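Side-chain contacts in 6-phospho-beta-d glycosidase (Streptococcus pyogenes, PDB 5FOO), which probably hydrolyses 6-phospho-beta-glucosides as a member of glycosyl hydrolase family 1, whose fold is a closed eight-stranded TIM barrel: residues 3-6 and 7-10; 243-246 and 247-251; 349-352 and 353-356. The protein carries 1 engineered substitution. All coordinates share one frame; numbering follows the deposited sequence.

Contact 1. Residues 3-6 and 7-10; sequences AFPK and EFWW. With EDO (1,2-ethanediol), chain I.
Phe4 meets Phe8 and Trp10 in an aromatic cluster, an example of how a tight turn can bring rings four and six residues apart together. The Phe4-Trp10 pair is T-shaped: the indole presents the edge of its six-membered ring, and CH2 of Trp10 stands above the centre of the Phe4 ring, with the planes 74° apart. The closest carbons are Phe4 CG and Trp10 CZ2, at 3.7 Å. Phe4 meets Phe8 differently, in an oblique pairing whose planes differ by 46°. Here CD2 of Phe4 lies over one face of the Phe8 ring, toward its rim, 3.8 Å from Phe8 CE2. Phe8 has its CG anti to the backbone N (chi1 -156°), which also brings CD1 of its ring alongside Pro5 CD, 3.8 Å away.

The backbone supplies the reversal. Residues Pro5 to Phe8 form a type II turn, with Glu7 taking the left-handed backbone conformation, and the closing bond from Phe8 N to Pro5 O is weak at 3.4 Å. Pro5 O has a further donor in Asn460 ND2, and Asn460 OD1 accepts from Trp10 NE1, so one amide ties the turn carbonyl to the indole of the cluster. A 1,2-ethanediol, probably from the crystallisation liquor, donates through O2 to Glu7 O at 2.8 Å.

The turn leads from strand 2-3 into the first barrel strand, 9-13. Helix 387-405 packs on the aromatic group through Leu397 and Ile404, while Cys410 and Tyr413 of strand 410-416 touch Phe8.

Contact 2. Residues 243-246 and 247-251; sequences FAEL and WNNDL
A pi-type widening of helix 235-258, one of the helices surrounding the TIM barrel, brings Asp250 N back to Glu245 O, five residues earlier. This bond, 2.9 Å long, does not displace the ordinary one: Asn249 N also donates to Glu245 O, and the two donors reach it from opposite faces of the carbonyl plane. Two residues earlier, Trp247 N meets Phe243 O in a regular bond of 3.1 Å.

Ala244 O is shared in another way. It accepts from Asn248 N and also from the side chain of the same residue, whose ND2 lies 2.7 Å from Ala244 O. With CG beside its own backbone N (chi1 -63°), the Asn248 amide folds back along the helix; ND2 is also hydrogen-bonded to Tyr323 OH. The one apolar pair is light, Phe243 CE2 lying 4.1 Å from Trp247 CB; the methyl CD2 of Leu246 instead meets a carboxylate oxygen, 3.5 Å from Asp250 OD2. The indole NE1 of Trp247 is bonded to Glu171 on helix 166-174.

Two carbonyls thus take two donors each: Glu245 O adds an i+5 bond to its i+4 bond, and Ala244 O gains a side-chain donor. Glu245 OE1 and Asp250 OD1, 5.2 Å apart, may repel somewhat; the bond from Ala228 N to Glu245 OE2 would probably ease that carboxylate's charge.

Contact 3. Residues 349-352 and 353-356; sequences IAIK and MRDH
Met353, Arg354, Asp355 and His356 donate their backbone N-H groups to the carbonyls of Ile349, Ala350, Ile351 and Lys352, the regular four-residue pattern of an alpha helix, with a weak additional bond from Asp355 N to Lys352 O. The last regular bond, His356 N to Lys352 O, is 2.9 Å long.

Among the side chains, Ile351 and Arg354 lie side by side. Ile351 has CG1 anti to its carbonyl carbon (chi1 -64°), and a bent chi2 (-58°) sets the CD1 methyl over one face of the guanidinium, toward its rim and 3.8 Å from Arg354 NH1. That group is fixed from its edge as well. Arg354 grips Asp355 side-on: NE is 2.8 Å from OD1 of Asp355, approaching from above the carboxylate plane, while NH2 takes the syn lone pair of Asp355 OD2 at 2.9 Å. The salt bridge therefore uses the NE-NH2 side of the group, while NH1 is bonded to Ala406 O. Lys352 bends at chi2 (86°) and runs obliquely across His356; its CE is 4.0 Å from His356 CD2, and NZ stands over the rim of the imidazole.

Helix 344-356 ends here, just ahead of barrel strand 362-367. Met353 and Ile349 pack on Leu296 of strand 293-297, Ala350 and Met353 touch Trp362, and Ala350 O receives a hydrogen bond from Ser408 OG.

The three contacts follow one another along the chain as local pieces of a single TIM barrel. Contact 1 leads into its first strand; contact 2 lies on helix 235-258, after barrel strand 218-224, and contact 3 on helix 344-356, directly before strand 362-367. Contacts 2 and 3 are neighbours, with centres 15 Å apart and nearest atoms about 4 Å apart; the centres of contacts 1 and 3 are 19 Å apart, those of contacts 1 and 2 30 Å. None touches another. The side chains of Asn248 and Ile349 each lie about 13 Å from bound 6-phosphocyclophellitol, so neither helix segment lines the pocket. Strand 362-367, packed by contact 3, carries the pocket residue Glu366, and Trp9 meets Phe363 there.

Contact 1. Residues 3-6 and 7-10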
ATOM      1  N   ALA A   3      12.398  -4.828 -23.477  1.00 36.27           N
ATOM      2  CA  ALA A   3      12.163  -3.411 -23.475  1.00 34.01           C
ATOM      3  C   ALA A   3      10.746  -3.053 -22.919  1.00 30.96           C
ATOM      4  O   ALA A   3       9.756  -3.648 -23.282  1.00 28.59           O
ATOM      5  CB  ALA A   3      12.357  -2.867 -24.881  1.00 34.41           C
ATOM      6  N   PHE A   4      10.656  -1.997 -22.119  1.00 31.87           N
ATOM      7  CA  PHE A   4       9.387  -1.604 -21.492  1.00 33.19           C
ATOM      8  C   PHE A   4       8.684  -0.495 -22.280  1.00 35.36           C
ATOM      9  O   PHE A   4       9.324   0.148 -23.113  1.00 34.69           O
ATOM     10  CB  PHE A   4       9.674  -1.237 -20.005  1.00 35.18           C
ATOM     11  CG  PHE A   4       9.803  -2.453 -19.123  1.00 31.62           C
ATOM     12  CD1 PHE A   4      10.986  -3.172 -19.081  1.00 33.27           C
ATOM     13  CD2 PHE A   4       8.715  -2.917 -18.395  1.00 32.32           C
ATOM     14  CE1 PHE A   4      11.099  -4.311 -18.288  1.00 35.80           C
ATOM     15  CE2 PHE A   4       8.809  -4.049 -17.639  1.00 31.35           C
ATOM     16  CZ  PHE A   4       9.999  -4.751 -17.582  1.00 33.89           C
ATOM     17  N   PRO A   5       7.384  -0.250 -22.009  1.00 36.08           N
ATOM     18  CA  PRO A   5       6.679   0.792 -22.755  1.00 35.22           C
ATOM     19  C   PRO A   5       7.281   2.165 -22.589  1.00 37.07           C
ATOM     20  O   PRO A   5       8.003   2.425 -21.637  1.00 35.14           O
ATOM     21  CB  PRO A   5       5.250   0.741 -22.156  1.00 36.35           C
ATOM     22  CG  PRO A   5       5.081  -0.678 -21.714  1.00 33.86           C
ATOM     23  CD  PRO A   5       6.445  -1.099 -21.240  1.00 36.25           C
ATOM     24  N   LYS A   6       6.994   3.064 -23.522  1.00 37.13           N
ATOM     25  CA  LYS A   6       7.546   4.385 -23.438  1.00 41.27           C
ATOM     26  C   LYS A   6       6.839   5.054 -22.276  1.00 34.81           C
ATOM     27  O   LYS A   6       5.691   4.811 -22.033  1.00 32.98           O
ATOM     28  CB  LYS A   6       7.359   5.186 -24.749  1.00 50.60           C
ATOM     29  CG  LYS A   6       8.657   5.334 -25.550  1.00 61.81           C
ATOM     30  CD  LYS A   6       8.511   4.955 -27.009  1.00 72.52           C
ATOM     31  CE  LYS A   6       7.591   5.908 -27.760  1.00 83.67           C
ATOM     32  NZ  LYS A   6       7.139   5.332 -29.064  1.00 89.75           N
ATOM     33  N   GLU A   7       7.573   5.881 -21.568  1.00 35.96           N
ATOM     34  CA  GLU A   7       7.078   6.640 -20.422  1.00 40.88           C
ATOM     35  C   GLU A   7       6.625   5.775 -19.217  1.00 34.46           C
ATOM     36  O   GLU A   7       5.969   6.250 -18.319  1.00 29.48           O
ATOM     37  CB  GLU A   7       6.032   7.648 -20.877  1.00 48.21           C
ATOM     38  CG  GLU A   7       6.626   8.611 -21.914  1.00 50.87           C
ATOM     39  CD  GLU A   7       5.636   9.640 -22.374  1.00 53.52           C
ATOM     40  OE1 GLU A   7       4.477   9.287 -22.711  1.00 54.40           O
ATOM     41  OE2 GLU A   7       6.032  10.818 -22.392  1.00 73.95           O
ATOM     42  N   PHE A   8       7.118   4.551 -19.189  1.00 30.20           N
ATOM     43  CA  PHE A   8       6.977   3.679 -18.037  1.00 30.85           C
ATOM     44  C   PHE A   8       7.519   4.351 -16.779  1.00 29.03           C
ATOM     45  O   PHE A   8       8.628   4.993 -16.782  1.00 27.41           O
ATOM     46  CB  PHE A   8       7.703   2.366 -18.313  1.00 29.29           C
ATOM     47  CG  PHE A   8       7.195   1.176 -17.521  1.00 28.93           C
ATOM     48  CD1 PHE A   8       5.976   0.565 -17.838  1.00 29.98           C
ATOM     49  CD2 PHE A   8       7.955   0.650 -16.502  1.00 31.08           C
ATOM     50  CE1 PHE A   8       5.544  -0.581 -17.167  1.00 31.47           C
ATOM     51  CE2 PHE A   8       7.521  -0.474 -15.796  1.00 29.64           C
ATOM     52  CZ  PHE A   8       6.319  -1.084 -16.132  1.00 30.29           C
ATOM     53  N   TRP A   9       6.768   4.202 -15.701  1.00 24.80           N
ATOM     54  CA  TRP A   9       7.195   4.784 -14.424  1.00 27.17           C
ATOM     55  C   TRP A   9       8.236   3.864 -13.760  1.00 28.24           C
ATOM     56  O   TRP A   9       8.003   2.668 -13.637  1.00 25.60           O
ATOM     57  CB  TRP A   9       6.025   4.926 -13.453  1.00 26.57           C
ATOM     58  CG  TRP A   9       4.974   5.864 -13.783  1.00 27.20           C
ATOM     59  CD1 TRP A   9       4.754   6.528 -15.020  1.00 27.77           C
ATOM     60  CD2 TRP A   9       3.892   6.244 -12.920  1.00 26.90           C
ATOM     61  NE1 TRP A   9       3.655   7.357 -14.889  1.00 28.92           N
ATOM     62  CE2 TRP A   9       3.077   7.173 -13.649  1.00 29.03           C
ATOM     63  CE3 TRP A   9       3.509   5.875 -11.612  1.00 27.61           C
ATOM     64  CZ2 TRP A   9       1.925   7.784 -13.079  1.00 27.53           C
ATOM     65  CZ3 TRP A   9       2.358   6.457 -11.053  1.00 30.18           C
ATOM     66  CH2 TRP A   9       1.544   7.381 -11.819  1.00 28.81           C
ATOM     67  N   TRP A  10       9.353   4.458 -13.321  1.00 27.70           N
ATOM     68  CA  TRP A  10      10.343   3.756 -12.606  1.00 28.09           C
ATOM     69  C   TRP A  10      10.668   4.538 -11.356  1.00 29.06           C
ATOM     70  O   TRP A  10      10.990   5.737 -11.383  1.00 30.39           O
ATOM     71  CB  TRP A  10      11.600   3.603 -13.405  1.00 28.54           C
ATOM     72  CG  TRP A  10      11.515   2.844 -14.668  1.00 27.13           C
ATOM     73  CD1 TRP A  10      11.657   3.368 -15.944  1.00 26.56           C
ATOM     74  CD2 TRP A  10      11.515   1.409 -14.829  1.00 27.04           C
ATOM     75  NE1 TRP A  10      11.607   2.349 -16.852  1.00 27.46           N
ATOM     76  CE2 TRP A  10      11.535   1.144 -16.196  1.00 26.95           C
ATOM     77  CE3 TRP A  10      11.385   0.339 -13.951  1.00 28.64           C
ATOM     78  CZ2 TRP A  10      11.469  -0.153 -16.702  1.00 26.97           C
ATOM     79  CZ3 TRP A  10      11.337  -0.923 -14.463  1.00 28.88           C
ATOM     80  CH2 TRP A  10      11.373  -1.153 -15.821  1.00 27.66           C
TER
HETATM   81  C1  EDO I1466       7.325   9.225 -15.252  1.00 41.96           C
HETATM   82  O1  EDO I1466       6.678  10.485 -15.320  1.00 38.72           O
HETATM   83  C2  EDO I1466       7.793   8.799 -16.643  1.00 42.09           C
HETATM   84  O2  EDO I1466       6.666   8.891 -17.510  1.00 49.99           O

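Contact 2. Residues 243-246 and 247-251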
ATOM      1  N   PHE A 243     -13.647 -18.326  -2.086  1.00 29.02           N
ATOM      2  CA  PHE A 243     -14.089 -17.374  -1.088  1.00 27.08           C
ATOM      3  C   PHE A 243     -12.940 -16.458  -0.685  1.00 24.07           C
ATOM      4  O   PHE A 243     -13.139 -15.264  -0.515  1.00 26.96           O
ATOM      5  CB  PHE A 243     -14.848 -17.993   0.129  1.00 27.82           C
ATOM      6  CG  PHE A 243     -15.297 -16.935   1.108  1.00 27.34           C
ATOM      7  CD1 PHE A 243     -16.493 -16.249   0.920  1.00 26.71           C
ATOM      8  CD2 PHE A 243     -14.448 -16.507   2.108  1.00 26.50           C
ATOM      9  CE1 PHE A 243     -16.829 -15.204   1.772  1.00 27.41           C
ATOM     10  CE2 PHE A 243     -14.806 -15.447   2.975  1.00 28.66           C
ATOM     11  CZ  PHE A 243     -15.975 -14.806   2.804  1.00 24.78           C
ATOM     12  N   ALA A 244     -11.720 -16.978  -0.578  1.00 25.16           N
ATOM     13  CA  ALA A 244     -10.620 -16.135  -0.204  1.00 25.05           C
ATOM     14  C   ALA A 244     -10.389 -14.979  -1.214  1.00 27.12           C
ATOM     15  O   ALA A 244      -9.987 -13.861  -0.819  1.00 26.56           O
ATOM     16  CB  ALA A 244      -9.371 -16.911  -0.025  1.00 25.21           C
ATOM     17  N   GLU A 245     -10.691 -15.246  -2.484  1.00 30.40           N
ATOM     18  CA  GLU A 245     -10.595 -14.191  -3.527  1.00 31.54           C
ATOM     19  C   GLU A 245     -11.705 -13.227  -3.363  1.00 29.31           C
ATOM     20  O   GLU A 245     -11.458 -12.028  -3.391  1.00 27.21           O
ATOM     21  CB  GLU A 245     -10.565 -14.759  -4.939  1.00 31.35           C
ATOM     22  CG  GLU A 245      -9.352 -15.679  -5.069  1.00 38.85           C
ATOM     23  CD  GLU A 245      -8.482 -15.472  -6.257  1.00 42.85           C
ATOM     24  OE1 GLU A 245      -8.943 -14.832  -7.188  1.00 50.89           O
ATOM     25  OE2 GLU A 245      -7.335 -15.981  -6.240  1.00 40.09           O
ATOM     26  N   LEU A 246     -12.917 -13.727  -3.135  1.00 28.14           N
ATOM     27  CA  LEU A 246     -14.057 -12.817  -2.972  1.00 30.47           C
ATOM     28  C   LEU A 246     -13.817 -11.722  -1.943  1.00 29.44           C
ATOM     29  O   LEU A 246     -14.172 -10.558  -2.189  1.00 29.43           O
ATOM     30  CB  LEU A 246     -15.351 -13.517  -2.570  1.00 31.41           C
ATOM     31  CG  LEU A 246     -16.166 -14.279  -3.576  1.00 36.30           C
ATOM     32  CD1 LEU A 246     -17.312 -14.940  -2.819  1.00 37.13           C
ATOM     33  CD2 LEU A 246     -16.714 -13.333  -4.626  1.00 38.36           C
ATOM     34  N   TRP A 247     -13.304 -12.132  -0.775  1.00 28.23           N
ATOM     35  CA  TRP A 247     -12.988 -11.259   0.322  1.00 28.39           C
ATOM     36  C   TRP A 247     -11.700 -10.458   0.080  1.00 28.34           C
ATOM     37  O   TRP A 247     -11.735  -9.244   0.135  1.00 28.97           O
ATOM     38  CB  TRP A 247     -12.901 -12.047   1.672  1.00 27.11           C
ATOM     39  CG  TRP A 247     -12.476 -11.214   2.815  1.00 23.60           C
ATOM     40  CD1 TRP A 247     -11.219 -11.185   3.353  1.00 23.99           C
ATOM     41  CD2 TRP A 247     -13.268 -10.309   3.610  1.00 24.26           C
ATOM     42  NE1 TRP A 247     -11.163 -10.296   4.369  1.00 25.28           N
ATOM     43  CE2 TRP A 247     -12.406  -9.719   4.534  1.00 24.94           C
ATOM     44  CE3 TRP A 247     -14.605  -9.905   3.597  1.00 25.04           C
ATOM     45  CZ2 TRP A 247     -12.833  -8.801   5.448  1.00 24.26           C
ATOM     46  CZ3 TRP A 247     -15.023  -8.999   4.508  1.00 24.72           C
ATOM     47  CH2 TRP A 247     -14.144  -8.438   5.420  1.00 24.39           C
ATOM     48  N   ASN A 248     -10.578 -11.131  -0.108  1.00 30.31           N
ATOM     49  CA  ASN A 248      -9.277 -10.446  -0.097  1.00 32.88           C
ATOM     50  C   ASN A 248      -9.023  -9.587  -1.352  1.00 29.26           C
ATOM     51  O   ASN A 248      -8.237  -8.662  -1.291  1.00 32.63           O
ATOM     52  CB  ASN A 248      -8.091 -11.410   0.124  1.00 32.00           C
ATOM     53  CG  ASN A 248      -8.151 -12.085   1.484  1.00 37.39           C
ATOM     54  OD1 ASN A 248      -7.840 -11.470   2.507  1.00 36.73           O
ATOM     55  ND2 ASN A 248      -8.647 -13.329   1.516  1.00 37.79           N
ATOM     56  N   ASN A 249      -9.667  -9.929  -2.461  1.00 27.29           N
ATOM     57  CA  ASN A 249      -9.464  -9.240  -3.734  1.00 31.17           C
ATOM     58  C   ASN A 249     -10.731  -8.529  -4.221  1.00 31.25           C
ATOM     59  O   ASN A 249     -10.706  -7.297  -4.405  1.00 26.59           O
ATOM     60  CB  ASN A 249      -8.903 -10.193  -4.786  1.00 30.70           C
ATOM     61  CG  ASN A 249      -7.534 -10.722  -4.378  1.00 34.83           C
ATOM     62  OD1 ASN A 249      -6.878 -10.147  -3.517  1.00 42.78           O
ATOM     63  ND2 ASN A 249      -7.102 -11.765  -4.986  1.00 31.78           N
ATOM     64  N   ASP A 250     -11.813  -9.288  -4.401  1.00 29.70           N
ATOM     65  CA  ASP A 250     -12.987  -8.774  -5.099  1.00 27.34           C
ATOM     66  C   ASP A 250     -13.696  -7.628  -4.438  1.00 29.42           C
ATOM     67  O   ASP A 250     -14.153  -6.723  -5.152  1.00 26.80           O
ATOM     68  CB  ASP A 250     -13.981  -9.847  -5.379  1.00 29.19           C
ATOM     69  CG  ASP A 250     -13.473 -10.894  -6.304  1.00 34.06           C
ATOM     70  OD1 ASP A 250     -12.270 -10.924  -6.671  1.00 39.47           O
ATOM     71  OD2 ASP A 250     -14.284 -11.747  -6.618  1.00 46.10           O
ATOM     72  N   LEU A 251     -13.801  -7.637  -3.102  1.00 29.22           N
ATOM     73  CA  LEU A 251     -14.564  -6.608  -2.379  1.00 28.78           C
ATOM     74  C   LEU A 251     -14.050  -5.225  -2.864  1.00 29.21           C
ATOM     75  O   LEU A 251     -14.785  -4.429  -3.400  1.00 28.74           O
ATOM     76  CB  LEU A 251     -14.375  -6.761  -0.860  1.00 27.21           C
ATOM     77  CG  LEU A 251     -15.287  -5.948   0.059  1.00 27.89           C
ATOM     78  CD1 LEU A 251     -15.104  -6.337   1.541  1.00 27.25           C
ATOM     79  CD2 LEU A 251     -15.039  -4.461  -0.059  1.00 30.65           C
TER

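Contact 3. Residues 349-352 and 353-356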
ATOM      1  N   ILE A 349      -1.555 -11.727 -12.024  1.00 25.13           N
ATOM      2  CA  ILE A 349      -2.209 -10.448 -11.731  1.00 26.65           C
ATOM      3  C   ILE A 349      -2.442  -9.647 -13.059  1.00 28.41           C
ATOM      4  O   ILE A 349      -3.491  -9.040 -13.278  1.00 26.83           O
ATOM      5  CB  ILE A 349      -1.332  -9.659 -10.758  1.00 24.86           C
ATOM      6  CG1 ILE A 349      -1.418 -10.302  -9.327  1.00 27.76           C
ATOM      7  CG2 ILE A 349      -1.720  -8.221 -10.672  1.00 26.91           C
ATOM      8  CD1 ILE A 349      -0.371  -9.756  -8.365  1.00 25.27           C
ATOM      9  N   ALA A 350      -1.440  -9.663 -13.916  1.00 27.77           N
ATOM     10  CA  ALA A 350      -1.498  -8.891 -15.163  1.00 30.13           C
ATOM     11  C   ALA A 350      -2.604  -9.411 -16.066  1.00 28.73           C
ATOM     12  O   ALA A 350      -3.363  -8.611 -16.615  1.00 30.16           O
ATOM     13  CB  ALA A 350      -0.136  -8.905 -15.857  1.00 27.16           C
ATOM     14  N   ILE A 351      -2.740 -10.737 -16.124  1.00 29.17           N
ATOM     15  CA  ILE A 351      -3.775 -11.397 -16.919  1.00 30.26           C
ATOM     16  C   ILE A 351      -5.162 -11.133 -16.335  1.00 35.68           C
ATOM     17  O   ILE A 351      -6.171 -10.976 -17.077  1.00 32.12           O
ATOM     18  CB  ILE A 351      -3.449 -12.906 -17.039  1.00 34.32           C
ATOM     19  CG1 ILE A 351      -2.124 -13.127 -17.805  1.00 34.07           C
ATOM     20  CG2 ILE A 351      -4.573 -13.731 -17.682  1.00 33.31           C
ATOM     21  CD1 ILE A 351      -2.111 -12.543 -19.189  1.00 35.28           C
ATOM     22  N   LYS A 352      -5.239 -11.074 -15.006  1.00 33.58           N
ATOM     23  CA  LYS A 352      -6.512 -10.806 -14.341  1.00 33.87           C
ATOM     24  C   LYS A 352      -6.976  -9.406 -14.691  1.00 30.76           C
ATOM     25  O   LYS A 352      -8.133  -9.200 -14.889  1.00 28.21           O
ATOM     26  CB  LYS A 352      -6.309 -10.893 -12.803  1.00 38.82           C
ATOM     27  CG  LYS A 352      -7.566 -10.942 -11.980  1.00 43.95           C
ATOM     28  CD  LYS A 352      -8.089 -12.365 -11.831  1.00 48.82           C
ATOM     29  CE  LYS A 352      -9.498 -12.344 -11.230  1.00 53.59           C
ATOM     30  NZ  LYS A 352     -10.088 -13.704 -11.206  1.00 57.28           N
ATOM     31  N   MET A 353      -6.065  -8.433 -14.661  1.00 30.88           N
ATOM     32  CA  MET A 353      -6.393  -7.032 -15.010  1.00 30.23           C
ATOM     33  C   MET A 353      -6.909  -6.966 -16.448  1.00 31.42           C
ATOM     34  O   MET A 353      -7.955  -6.340 -16.740  1.00 28.24           O
ATOM     35  CB  MET A 353      -5.183  -6.122 -14.841  1.00 28.70           C
ATOM     36  CG  MET A 353      -4.898  -5.758 -13.398  1.00 28.25           C
ATOM     37  SD  MET A 353      -6.300  -4.925 -12.629  1.00 31.29           S
ATOM     38  CE  MET A 353      -6.591  -3.488 -13.616  1.00 32.16           C
ATOM     39  N   ARG A 354      -6.183  -7.657 -17.315  1.00 31.51           N
ATOM     40  CA  ARG A 354      -6.529  -7.735 -18.736  1.00 34.28           C
ATOM     41  C   ARG A 354      -7.939  -8.260 -18.986  1.00 33.00           C
ATOM     42  O   ARG A 354      -8.631  -7.675 -19.778  1.00 30.56           O
ATOM     43  CB  ARG A 354      -5.522  -8.581 -19.532  1.00 33.98           C
ATOM     44  CG  ARG A 354      -5.631  -8.330 -21.069  1.00 32.72           C
ATOM     45  CD  ARG A 354      -4.808  -9.342 -21.826  1.00 33.25           C
ATOM     46  NE  ARG A 354      -5.391 -10.637 -21.587  1.00 32.17           N
ATOM     47  CZ  ARG A 354      -4.853 -11.805 -21.914  1.00 35.04           C
ATOM     48  NH1 ARG A 354      -3.680 -11.872 -22.529  1.00 34.73           N
ATOM     49  NH2 ARG A 354      -5.496 -12.936 -21.593  1.00 33.07           N
ATOM     50  N   ASP A 355      -8.343  -9.333 -18.287  1.00 34.99           N
ATOM     51  CA  ASP A 355      -9.507 -10.128 -18.663  1.00 35.92           C
ATOM     52  C   ASP A 355     -10.679  -9.899 -17.797  1.00 38.94           C
ATOM     53  O   ASP A 355     -11.781 -10.224 -18.210  1.00 38.06           O
ATOM     54  CB  ASP A 355      -9.202 -11.621 -18.667  1.00 37.21           C
ATOM     55  CG  ASP A 355      -8.189 -12.013 -19.707  1.00 34.83           C
ATOM     56  OD1 ASP A 355      -7.969 -11.231 -20.629  1.00 39.28           O
ATOM     57  OD2 ASP A 355      -7.615 -13.107 -19.647  1.00 33.23           O
ATOM     58  N   HIS A 356     -10.478  -9.345 -16.607  1.00 36.23           N
ATOM     59  CA  HIS A 356     -11.586  -9.191 -15.679  1.00 35.62           C
ATOM     60  C   HIS A 356     -11.804  -7.763 -15.227  1.00 37.60           C
ATOM     61  O   HIS A 356     -12.863  -7.429 -14.642  1.00 31.41           O
ATOM     62  CB  HIS A 356     -11.400 -10.154 -14.497  1.00 39.52           C
ATOM     63  CG  HIS A 356     -11.426 -11.596 -14.910  1.00 43.42           C
ATOM     64  ND1 HIS A 356     -12.599 -12.280 -15.152  1.00 50.44           N
ATOM     65  CD2 HIS A 356     -10.428 -12.475 -15.162  1.00 47.43           C
ATOM     66  CE1 HIS A 356     -12.332 -13.511 -15.547  1.00 44.34           C
ATOM     67  NE2 HIS A 356     -11.021 -13.656 -15.564  1.00 49.43           N
TER